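Local coordinates for protein 1d10 (Caenorhabditis elegans, PDB 1T9F) that is of unknown function but folds as a beta-trefoil of MIR repeats of the SDF2 type, at residues H99-S103 / E159-T163. Residues are numbered along the deposited sequence.
Sequences HQEVS and EVVGT
Two beta strands can cross at a firm hydrogen-bonded pair and then splay, with water bridging their backbones beyond it; segments 99-103 and 159-163 are a worked example. Both backbones are extended, but their axes run at 126°, well short of antiparallel, approaching to 4.6 Å. The firm pair is Q100 with G162, an antiparallel hydrogen-bonded pair with CA atoms 4.6 Å apart: Q100 N donates to G162 O at 3.0 Å, and G162 N to Q100 O at 2.8 Å. A CB modelled on G162 would lie only 3.3 Å from Q100 CB, so the bare backbone fits closely here. To one end, H99 (chi1 m, chi2 -45°) lays its imidazole against T163 in a CH-pi contact, with T163 CG2 3.6 Å from the ring centroid and over its face; H99 CB also meets V161 CG2 at 3.6 Å. At the other end the strands diverge, and a water accepts from V102 N (2.9 Å) and donates to V160 O (2.7 Å). V102, chi1 t, points toward the partner strand, its CG2 3.3 Å from V161 C and its CG1 4.0 Å from V160 CG1. Beyond the pair, L143 of strand 142-146 and L86 of strand 85-89 pack on V102. Strand 38-43 pairs with both strands, completing a triangle consistent with the pseudo-threefold hairpin layer of a beta-trefoil, one strand from each MIR repeat.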
loop_
_atom_site.group_PDB
_atom_site.type_symbol
_atom_site.label_atom_id
_atom_site.label_comp_id
_atom_site.label_asym_id
_atom_site.label_seq_id
_atom_site.Cartn_x
_atom_site.Cartn_y
_atom_site.Cartn_z
ATOM N N HIS A 99 10.596 1.926 13.159
ATOM C CA HIS A 99 9.606 2.304 12.171
ATOM C C HIS A 99 8.164 2.176 12.622
ATOM O O HIS A 99 7.850 1.531 13.626
ATOM C CB HIS A 99 9.833 1.523 10.875
ATOM C CG HIS A 99 11.111 1.882 10.181
ATOM N ND1 HIS A 99 11.521 3.187 10.013
ATOM C CD2 HIS A 99 12.061 1.113 9.601
ATOM C CE1 HIS A 99 12.667 3.209 9.357
ATOM N NE2 HIS A 99 13.017 1.961 9.095
ATOM N N GLN A 100 7.295 2.813 11.849
ATOM C CA GLN A 100 5.868 2.849 12.099
ATOM C C GLN A 100 5.183 1.638 11.470
ATOM O O GLN A 100 5.573 1.179 10.394
ATOM C CB GLN A 100 5.326 4.150 11.516
ATOM C CG GLN A 100 3.867 4.446 11.752
ATOM C CD GLN A 100 3.510 5.830 11.251
ATOM O OE1 GLN A 100 3.925 6.836 11.832
ATOM N NE2 GLN A 100 2.762 5.892 10.155
ATOM N N GLU A 101 4.165 1.127 12.154
ATOM C CA GLU A 101 3.414 -0.037 11.698
ATOM C C GLU A 101 2.489 0.294 10.534
ATOM O O GLU A 101 1.924 1.386 10.459
ATOM C CB GLU A 101 2.564 -0.596 12.846
ATOM C CG GLU A 101 1.891 -1.934 12.564
ATOM C CD GLU A 101 0.735 -2.227 13.519
ATOM O OE1 GLU A 101 -0.396 -1.760 13.257
ATOM O OE2 GLU A 101 0.955 -2.916 14.538
ATOM N N VAL A 102 2.345 -0.664 9.624
ATOM C CA VAL A 102 1.453 -0.519 8.485
ATOM C C VAL A 102 0.546 -1.740 8.561
ATOM O O VAL A 102 1.021 -2.864 8.630
ATOM C CB VAL A 102 2.224 -0.492 7.151
ATOM C CG1 VAL A 102 1.249 -0.589 5.986
ATOM C CG2 VAL A 102 3.017 0.808 7.046
ATOM N N SER A 103 -0.760 -1.521 8.557
ATOM C CA SER A 103 -1.698 -2.630 8.681
ATOM C C SER A 103 -2.819 -2.570 7.663
ATOM O O SER A 103 -2.898 -1.638 6.863
ATOM C CB SER A 103 -2.294 -2.614 10.091
ATOM O OG SER A 103 -2.965 -1.379 10.326
ATOM N N GLU A 159 8.798 -7.395 5.563
ATOM C CA GLU A 159 8.102 -6.486 6.465
ATOM C C GLU A 159 7.845 -5.162 5.752
ATOM O O GLU A 159 8.740 -4.604 5.115
ATOM C CB GLU A 159 8.932 -6.224 7.734
ATOM C CG GLU A 159 8.315 -5.176 8.662
ATOM C CD GLU A 159 9.243 -4.754 9.802
ATOM O OE1 GLU A 159 10.467 -4.657 9.571
ATOM O OE2 GLU A 159 8.743 -4.505 10.920
ATOM N N VAL A 160 6.608 -4.688 5.851
ATOM C CA VAL A 160 6.188 -3.427 5.258
ATOM C C VAL A 160 5.970 -2.459 6.427
ATOM O O VAL A 160 5.281 -2.790 7.403
ATOM C CB VAL A 160 4.865 -3.589 4.479
ATOM C CG1 VAL A 160 4.364 -2.223 4.019
ATOM C CG2 VAL A 160 5.064 -4.508 3.277
ATOM N N VAL A 161 6.552 -1.271 6.339
ATOM C CA VAL A 161 6.418 -0.302 7.419
ATOM C C VAL A 161 6.344 1.135 6.920
ATOM O O VAL A 161 6.397 1.399 5.718
ATOM C CB VAL A 161 7.611 -0.375 8.397
ATOM C CG1 VAL A 161 7.795 -1.796 8.912
ATOM C CG2 VAL A 161 8.871 0.116 7.705
ATOM N N GLY A 162 6.239 2.056 7.874
ATOM C CA GLY A 162 6.171 3.468 7.555
ATOM C C GLY A 162 7.464 4.119 8.005
ATOM O O GLY A 162 7.791 4.105 9.189
ATOM N N THR A 163 8.210 4.674 7.061
ATOM C CA THR A 163 9.470 5.313 7.392
ATOM C C THR A 163 9.341 6.830 7.363
ATOM O O THR A 163 8.642 7.385 6.515
ATOM C CB THR A 163 10.570 4.881 6.409
ATOM O OG1 THR A 163 10.176 5.212 5.073
ATOM C CG2 THR A 163 10.799 3.376 6.505
HETATM O O HOH W 1 4.042 -3.047 9.808
#